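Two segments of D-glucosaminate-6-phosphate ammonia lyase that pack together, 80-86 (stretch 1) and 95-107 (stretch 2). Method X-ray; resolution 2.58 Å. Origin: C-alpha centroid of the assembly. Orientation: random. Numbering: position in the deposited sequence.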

# COMPACT_ATOMS: atom_id res chain seq x y z
N ALA A 80 3.74 -33.49 1.03
CA ALA A 80 2.42 -33.58 1.65
C ALA A 80 1.82 -32.20 1.86
O ALA A 80 0.61 -32.00 1.65
N VAL A 81 2.64 -31.23 2.26
CA VAL A 81 2.14 -29.86 2.41
C VAL A 81 1.72 -29.30 1.06
O VAL A 81 0.64 -28.71 0.92
N ALA A 82 2.56 -29.49 0.04
CA ALA A 82 2.20 -29.06 -1.31
C ALA A 82 0.93 -29.75 -1.79
O ALA A 82 0.13 -29.15 -2.51
N ALA A 83 0.73 -31.01 -1.40
CA ALA A 83 -0.51 -31.70 -1.73
C ALA A 83 -1.70 -31.04 -1.05
O ALA A 83 -2.78 -30.93 -1.65
N ALA A 84 -1.54 -30.61 0.20
CA ALA A 84 -2.65 -29.98 0.91
C ALA A 84 -2.95 -28.59 0.37
O ALA A 84 -4.10 -28.14 0.43
N ILE A 85 -1.94 -27.90 -0.16
CA ILE A 85 -2.14 -26.55 -0.67
C ILE A 85 -2.64 -26.56 -2.10
O ILE A 85 -3.55 -25.81 -2.46
N THR A 86 -2.07 -27.42 -2.95
CA THR A 86 -2.42 -27.44 -4.36
C THR A 86 -3.66 -28.27 -4.66
O THR A 86 -4.28 -28.07 -5.71
N LEU A 95 3.27 -23.49 -9.44
CA LEU A 95 3.60 -22.28 -8.69
C LEU A 95 4.43 -22.56 -7.44
O LEU A 95 5.10 -21.65 -6.95
N MET A 96 4.37 -23.78 -6.90
CA MET A 96 5.05 -24.06 -5.64
C MET A 96 6.55 -23.81 -5.79
O MET A 96 7.13 -24.11 -6.84
N PRO A 97 7.22 -23.27 -4.76
CA PRO A 97 6.61 -22.99 -3.45
C PRO A 97 6.06 -21.57 -3.29
O PRO A 97 5.97 -21.11 -2.15
N ASP A 98 5.69 -20.90 -4.38
CA ASP A 98 5.09 -19.57 -4.29
C ASP A 98 3.59 -19.77 -4.15
O ASP A 98 2.83 -19.76 -5.12
N SER A 99 3.15 -19.94 -2.90
CA SER A 99 1.74 -20.17 -2.59
C SER A 99 0.99 -18.88 -2.31
O SER A 99 0.12 -18.84 -1.44
N SER A 100 1.31 -17.81 -3.04
CA SER A 100 0.68 -16.52 -2.79
C SER A 100 -0.81 -16.61 -3.09
O SER A 100 -1.24 -17.28 -4.03
N GLY A 101 -1.61 -15.93 -2.26
CA GLY A 101 -3.04 -15.89 -2.45
C GLY A 101 -3.78 -17.19 -2.30
O GLY A 101 -4.97 -17.26 -2.64
N MET A 102 -3.13 -18.24 -1.81
CA MET A 102 -3.79 -19.52 -1.58
C MET A 102 -3.91 -19.78 -0.09
O MET A 102 -3.28 -19.12 0.74
N ALA A 103 -4.73 -20.77 0.25
CA ALA A 103 -4.76 -21.28 1.61
C ALA A 103 -3.49 -22.08 1.83
O ALA A 103 -3.35 -23.19 1.30
N ASN A 104 -2.55 -21.53 2.61
CA ASN A 104 -1.22 -22.12 2.74
C ASN A 104 -0.75 -22.25 4.18
O ASN A 104 0.41 -22.61 4.41
N GLU A 105 -1.59 -21.92 5.16
CA GLU A 105 -1.16 -21.98 6.55
C GLU A 105 -1.19 -23.42 7.05
O GLU A 105 -2.20 -24.12 6.89
N VAL A 106 -0.09 -23.86 7.65
CA VAL A 106 0.03 -25.17 8.26
C VAL A 106 0.03 -24.98 9.77
O VAL A 106 0.92 -24.31 10.32
N VAL A 107 -0.95 -25.56 10.45
CA VAL A 107 -1.15 -25.37 11.88
C VAL A 107 -0.50 -26.53 12.62
O VAL A 107 -0.83 -27.70 12.38

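The contact between helix 80-86 and the loop and strand of 95-107 is mainly apolar, buries 340 Å² summed over both sides, and contains no direct hydrogen bond from one stretch to the other. Its center is Ile85, which points toward the second stretch in the m,t rotamer and has the largest covered area of any residue here. CG2 of Ile85 reaches into a pocket lined by several loop residues: it lies 4.0 Å from SD of Met102, 4.2 Å from CB of Ser99 and 4.3 Å from CE of Met96. The same methyl approaches the backbone as well, with Ile85 CG2 3.6 Å from Ala103 O. The extended chi2 carries the other branch in a different direction, so that Ile85 CD1 rests 3.7 Å from Asn104 CB.

Apolar contacts continue to both sides of Ile85 along the helix. One turn earlier, Val81 and Val106 point toward each other, both with chi1 t, and meet through Val81 CG1 and Val106 CG2 at 3.8 Å; this pair joins the helix to the strand that starts at Glu105. Met96 also points inward, with chi1 and chi2 both m and chi3 off-well at 99°. Its CG lies 4.4 Å from Ala82 CB and 3.6 Å from Thr86 CG2, while the bent chain brings its CE back to Ile85. Met102, m,t,t, is by contrast extended beyond its chi1.

The side-chain hydrogen bonds described here lie within one stretch or the other, and none crosses between them; Ser99 OG and Thr86 OG1 have further partners outside the two stretches. Thr86, in the p rotamer, turns OG1 back along the helix to donate to Ala82 O at 2.5 Å, leaving its methyl for Met96. In the loop, Asn104 (chi1 p) presents CB to Ile85 while the end of its side chain leads away; there ND2 donates to Ser99 OG at 2.9 Å and, more weakly, to Ser99 O at 2.9 Å. These bonds tie the start of the type II turn Ser99-Met102 to the residue just before the strand. Gly101 has the positive phi that favors glycine in such a turn. Farther from the helix, Ser100 OG donates to Asp98 OD1 at 2.6 Å, beyond reach of the first stretch.

A single water supplies the polar link between the stretches. It donates to Ile85 O and to Ala103 O, each at 2.8 Å from the water O, and so bridges two carbonyls that cannot hydrogen-bond to each other.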

# COMPACT_ATOMS: atom_id res chain seq x y z
CB ALA A 80 2.52 -34.33 2.98
CB VAL A 81 3.21 -28.97 3.08
CG1 VAL A 81 2.78 -27.51 3.05
CG2 VAL A 81 3.43 -29.42 4.52
CB ALA A 82 3.35 -29.32 -2.28
CB ALA A 83 -0.41 -33.17 -1.34
CB ALA A 84 -2.34 -29.91 2.41
CB ILE A 85 -0.84 -25.74 -0.53
CG1 ILE A 85 -0.46 -25.59 0.94
CG2 ILE A 85 -0.98 -24.37 -1.18
CD1 ILE A 85 0.80 -24.80 1.18
CB THR A 86 -1.26 -27.98 -5.20
OG1 THR A 86 -0.96 -29.32 -4.79
CG2 THR A 86 -0.03 -27.11 -5.02
CB LEU A 95 2.34 -21.52 -8.29
CG LEU A 95 1.79 -20.47 -9.25
CD1 LEU A 95 1.39 -21.07 -10.59
CD2 LEU A 95 0.61 -19.75 -8.61
CB MET A 96 4.79 -25.50 -5.21
CG MET A 96 3.33 -25.83 -4.96
SD MET A 96 2.59 -24.95 -3.57
CE MET A 96 1.74 -23.61 -4.41
CB PRO A 97 7.78 -23.22 -2.49
CG PRO A 97 9.05 -23.07 -3.34
CD PRO A 97 8.64 -22.91 -4.78
CB ASP A 98 5.43 -18.73 -5.52
CG ASP A 98 4.82 -17.34 -5.47
OD1 ASP A 98 4.26 -16.96 -4.42
OD2 ASP A 98 4.89 -16.61 -6.49
CB SER A 99 1.62 -21.12 -1.41
OG SER A 99 2.20 -20.53 -0.25
CB SER A 100 1.32 -15.44 -3.66
OG SER A 100 2.67 -15.21 -3.28
CB MET A 102 -3.01 -20.67 -2.23
CG MET A 102 -2.53 -20.43 -3.65
SD MET A 102 -1.55 -21.85 -4.19
CE MET A 102 -0.97 -21.29 -5.79
CB ALA A 103 -6.00 -22.13 1.84
CB ASN A 104 -0.19 -21.32 1.94
CG ASN A 104 -0.21 -19.84 2.28
OD1 ASN A 104 -0.75 -19.43 3.31
ND2 ASN A 104 0.41 -19.03 1.42
CB GLU A 105 -2.05 -21.09 7.42
CG GLU A 105 -1.84 -19.60 7.16
CD GLU A 105 -2.73 -18.73 8.03
OE1 GLU A 105 -3.49 -19.28 8.86
OE2 GLU A 105 -2.67 -17.49 7.87
CB VAL A 106 1.29 -25.92 7.80
CG1 VAL A 106 1.47 -27.19 8.60
CG2 VAL A 106 1.21 -26.22 6.32
CB VAL A 107 -2.64 -25.27 12.22
CG1 VAL A 107 -2.83 -25.32 13.72
CG2 VAL A 107 -3.22 -23.98 11.65
O HOH W 1 -4.96 -24.02 -0.86